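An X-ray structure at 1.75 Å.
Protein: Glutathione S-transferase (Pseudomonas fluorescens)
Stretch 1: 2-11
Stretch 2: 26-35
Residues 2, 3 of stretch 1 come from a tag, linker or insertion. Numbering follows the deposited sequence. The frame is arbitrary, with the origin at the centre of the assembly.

Stretch 1 (2-11) SLYKVYGDYR
Stretch 2 26-35: GLPYEWQAVD

The apolar centre of the contact is the indole of Trp31, which gives up 128 Å² to the other stretch, the largest share of any residue. Its chi1 of -171° (t) and chi2 of -86° lay the ring flat between two partners on opposite faces. On one face sits Val6 (chi1 t): CG1 lies 3.6 Å from Trp31 CZ3 and 3.8 Å from the centroid of the six-membered ring, only 22° off the normal, which identifies a CH-pi contact. On the other face the ring of Tyr10 (chi1 -69°, chi2 -63°) stacks on the five-membered ring, with centroids 3.8 Å apart, planes at 10°, and Tyr10 CE1 3.4 Å from Trp31 CE2. The CA-to-CB bond of Tyr10 points sideways, yet its long side chain brings OH within 3.3 Å of Trp31 CG. Gly8 suits its place because an ideal CB there would lie 2.7 Å from Trp31 CZ2, a clash.

Around this centre runs a two-stranded parallel arrangement, 4-8 beside 29-33, with axes 4.6 Å apart at closest approach and a crossing angle of -21°. The register pairs Lys5 with Glu30 (CA-CA 4.6 Å), Val6 with Trp31 (4.9 Å), Tyr7 with Gln32 (4.8 Å) and Gly8 with Ala33 (5.3 Å). Extended phi/psi values, such as -108/130 at Val6 and -114/122 at Trp31, allow the alternating bonds of a parallel ladder: Glu30 N to Tyr4 O at 2.8 Å, Val6 N to Glu30 O at 2.9 Å, Gln32 N to Val6 O at 2.8 Å, and Gly8 N to Gln32 O at 3.0 Å. Their N-H...O angles are 159-172°. Val34 N to Gly8 O, at 2.8 Å and 146°, extends the series beyond the second strand.

Tyr4 and Tyr29 share the sheet face of Val6 and Trp31; their CB atoms are 4.1 Å apart. Tyr4 (chi1 m) also reaches Leu27, CE2 to CD1 at 3.9 Å, and its ring edge meets Pro28 O, 3.6 Å from CD2. That carbonyl is buried without a polar partner. Val34 (chi1 t) points toward the first stretch and places CG2 3.9 Å from Tyr7 CB, at the edge of the Tyr7 ring.

The face bearing Lys5, Tyr7, Glu30 and Gln32 becomes polar outward. Lys5 is fully extended, all four chi angles t, so its last methylene packs on Gln32 (Lys5 CE to Gln32 CB 3.8 Å) while NZ donates to Tyr7 OH at 3.1 Å. Lys5 NZ and Glu30 OE2 are 4.2 Å apart, too far for a salt bridge; water 1 instead accepts from Lys5 NZ (2.9 Å) and donates to Glu30 OE1 (2.8 Å). Three more waters bridge the margin: water 2 donates to Asp9 OD2 (2.6 Å) and Val34 O (2.9 Å), water 3 accepts from Tyr10 N (3.1 Å) and Trp31 NE1 (3.2 Å), and water 4 joins Tyr10 OH (2.9 Å) to Tyr29 OH (2.6 Å). Altogether 921 Å² is buried.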

# COMPACT_ATOMS: atom_id res chain seq x y z
N SER A 2 -1.41 21.07 6.03
CA SER A 2 -0.40 22.18 6.22
C SER A 2 1.07 21.78 6.42
O SER A 2 1.98 22.27 5.73
N LEU A 3 1.36 20.90 7.38
CA LEU A 3 2.74 20.42 7.53
C LEU A 3 3.07 19.45 6.37
O LEU A 3 4.18 19.36 5.88
CB LEU A 3 2.90 19.70 8.83
CG LEU A 3 4.08 19.94 9.74
CD1 LEU A 3 4.32 18.69 10.52
CD2 LEU A 3 5.29 20.38 9.07
N TYR A 4 2.06 18.73 5.95
CA TYR A 4 2.27 17.74 4.88
C TYR A 4 1.24 17.96 3.79
O TYR A 4 0.09 18.30 4.08
CB TYR A 4 2.14 16.31 5.46
CG TYR A 4 3.19 15.95 6.52
CD1 TYR A 4 4.54 15.92 6.19
CD2 TYR A 4 2.83 15.80 7.85
CE1 TYR A 4 5.53 15.62 7.18
CE2 TYR A 4 3.77 15.50 8.82
CZ TYR A 4 5.13 15.38 8.44
OH TYR A 4 6.07 15.15 9.42
N LYS A 5 1.65 17.78 2.53
CA LYS A 5 0.71 17.81 1.44
C LYS A 5 0.96 16.51 0.65
O LYS A 5 2.11 16.22 0.34
CB LYS A 5 0.95 19.03 0.53
CG LYS A 5 0.01 19.08 -0.68
CD LYS A 5 0.23 20.42 -1.43
CE LYS A 5 -0.70 20.56 -2.61
NZ LYS A 5 -0.38 21.86 -3.37
N VAL A 6 -0.11 15.76 0.42
CA VAL A 6 -0.01 14.49 -0.36
C VAL A 6 -0.63 14.73 -1.67
O VAL A 6 -1.78 15.19 -1.75
CB VAL A 6 -0.81 13.33 0.36
CG1 VAL A 6 -0.75 12.05 -0.51
CG2 VAL A 6 -0.28 13.09 1.85
N TYR A 7 0.09 14.38 -2.75
CA TYR A 7 -0.51 14.28 -4.03
C TYR A 7 -0.93 12.84 -4.23
O TYR A 7 -0.08 11.94 -4.18
CB TYR A 7 0.53 14.66 -5.09
CG TYR A 7 0.90 16.12 -4.99
CD1 TYR A 7 0.28 17.09 -5.80
CD2 TYR A 7 1.90 16.53 -4.08
CE1 TYR A 7 0.55 18.45 -5.66
CE2 TYR A 7 2.22 17.92 -3.94
CZ TYR A 7 1.55 18.84 -4.74
OH TYR A 7 1.90 20.21 -4.63
N GLY A 8 -2.22 12.59 -4.52
CA GLY A 8 -2.66 11.19 -4.45
C GLY A 8 -4.05 10.99 -5.04
O GLY A 8 -4.74 11.98 -5.41
N ASP A 9 -4.47 9.72 -5.07
CA ASP A 9 -5.80 9.30 -5.45
C ASP A 9 -6.23 8.36 -4.33
O ASP A 9 -5.61 7.35 -4.09
CB ASP A 9 -5.73 8.64 -6.79
CG ASP A 9 -7.10 7.98 -7.27
OD1 ASP A 9 -8.09 7.90 -6.51
OD2 ASP A 9 -7.12 7.63 -8.51
N TYR A 10 -7.31 8.67 -3.60
CA TYR A 10 -7.67 7.75 -2.52
C TYR A 10 -7.93 6.33 -2.95
O TYR A 10 -7.74 5.41 -2.12
CB TYR A 10 -8.94 8.24 -1.77
CG TYR A 10 -8.73 9.48 -0.98
CD1 TYR A 10 -7.84 9.50 0.10
CD2 TYR A 10 -9.41 10.69 -1.32
CE1 TYR A 10 -7.67 10.68 0.88
CE2 TYR A 10 -9.24 11.88 -0.55
CZ TYR A 10 -8.35 11.85 0.52
OH TYR A 10 -8.20 13.00 1.31
N ARG A 11 -8.35 6.09 -4.22
CA ARG A 11 -8.55 4.72 -4.71
C ARG A 11 -7.29 3.95 -5.00
O ARG A 11 -7.33 2.74 -5.20
CB ARG A 11 -9.45 4.70 -5.96
CG ARG A 11 -10.83 4.96 -5.40
CD ARG A 11 -11.84 4.66 -6.40
NE ARG A 11 -13.23 4.70 -5.88
CZ ARG A 11 -13.93 5.83 -5.60
NH1 ARG A 11 -13.42 7.05 -5.66
NH2 ARG A 11 -15.17 5.71 -5.19
N GLY A 26 -1.83 10.83 13.70
CA GLY A 26 -2.42 12.09 14.07
C GLY A 26 -1.79 13.27 13.38
O GLY A 26 -1.72 14.38 13.97
N LEU A 27 -1.21 13.06 12.17
CA LEU A 27 -0.47 14.16 11.53
C LEU A 27 -1.35 14.95 10.54
O LEU A 27 -2.12 14.36 9.78
CB LEU A 27 0.76 13.65 10.79
CG LEU A 27 1.75 12.80 11.56
CD1 LEU A 27 2.77 12.17 10.60
CD2 LEU A 27 2.45 13.70 12.58
N PRO A 28 -1.24 16.28 10.55
CA PRO A 28 -2.18 17.05 9.76
C PRO A 28 -1.68 17.08 8.33
O PRO A 28 -0.51 17.06 8.13
CB PRO A 28 -2.08 18.49 10.35
CG PRO A 28 -0.71 18.55 10.93
CD PRO A 28 -0.48 17.13 11.50
N TYR A 29 -2.62 17.07 7.39
CA TYR A 29 -2.23 17.12 5.95
C TYR A 29 -3.22 17.78 5.06
O TYR A 29 -4.46 17.73 5.33
CB TYR A 29 -1.93 15.68 5.42
CG TYR A 29 -3.09 14.73 5.54
CD1 TYR A 29 -3.90 14.47 4.37
CD2 TYR A 29 -3.36 14.03 6.77
CE1 TYR A 29 -4.99 13.58 4.48
CE2 TYR A 29 -4.42 13.14 6.87
CZ TYR A 29 -5.23 12.92 5.69
OH TYR A 29 -6.29 12.08 5.79
N GLU A 30 -2.73 18.24 3.90
CA GLU A 30 -3.61 18.63 2.84
C GLU A 30 -3.52 17.47 1.77
O GLU A 30 -2.46 16.91 1.61
CB GLU A 30 -3.03 19.92 2.25
CG GLU A 30 -3.73 20.37 0.97
CD GLU A 30 -3.13 21.69 0.36
OE1 GLU A 30 -2.21 22.32 0.98
OE2 GLU A 30 -3.62 22.04 -0.74
N TRP A 31 -4.62 17.17 1.13
CA TRP A 31 -4.64 16.14 0.07
C TRP A 31 -4.95 16.83 -1.24
O TRP A 31 -6.00 17.49 -1.36
CB TRP A 31 -5.67 15.06 0.39
CG TRP A 31 -5.61 13.86 -0.53
CD1 TRP A 31 -6.23 13.67 -1.77
CD2 TRP A 31 -4.98 12.61 -0.21
NE1 TRP A 31 -6.00 12.36 -2.24
CE2 TRP A 31 -5.22 11.70 -1.31
CE3 TRP A 31 -4.24 12.17 0.90
CZ2 TRP A 31 -4.71 10.36 -1.33
CZ3 TRP A 31 -3.77 10.80 0.91
CH2 TRP A 31 -4.01 9.93 -0.20
N GLN A 32 -4.06 16.69 -2.22
CA GLN A 32 -4.31 17.20 -3.57
C GLN A 32 -4.67 16.03 -4.46
O GLN A 32 -3.80 15.17 -4.70
CB GLN A 32 -3.09 17.96 -4.06
CG GLN A 32 -3.16 18.35 -5.56
CD GLN A 32 -4.30 19.29 -5.85
OE1 GLN A 32 -4.30 20.41 -5.35
NE2 GLN A 32 -5.32 18.83 -6.65
N ALA A 33 -5.95 15.91 -4.90
CA ALA A 33 -6.38 14.81 -5.77
C ALA A 33 -5.64 14.89 -7.08
O ALA A 33 -5.47 15.98 -7.62
CB ALA A 33 -7.93 14.96 -6.06
N VAL A 34 -5.14 13.76 -7.59
CA VAL A 34 -4.45 13.64 -8.88
C VAL A 34 -5.27 12.61 -9.69
O VAL A 34 -5.58 11.52 -9.16
CB VAL A 34 -3.05 13.11 -8.63
CG1 VAL A 34 -2.31 12.78 -9.95
CG2 VAL A 34 -2.25 14.12 -7.81
N ASP A 35 -5.59 12.97 -10.94
CA ASP A 35 -6.34 12.13 -11.85
C ASP A 35 -5.35 11.57 -12.87
O ASP A 35 -4.93 12.30 -13.78
CB ASP A 35 -7.44 12.98 -12.52
CG ASP A 35 -8.34 12.13 -13.37
OD1 ASP A 35 -7.94 11.00 -13.76
OD2 ASP A 35 -9.52 12.58 -13.51
O HOH W 1 -1.07 23.70 -1.17
O HOH W 2 -6.02 9.01 -10.45
O HOH W 3 -8.22 11.59 -4.34
O HOH W 4 -8.20 12.03 4.04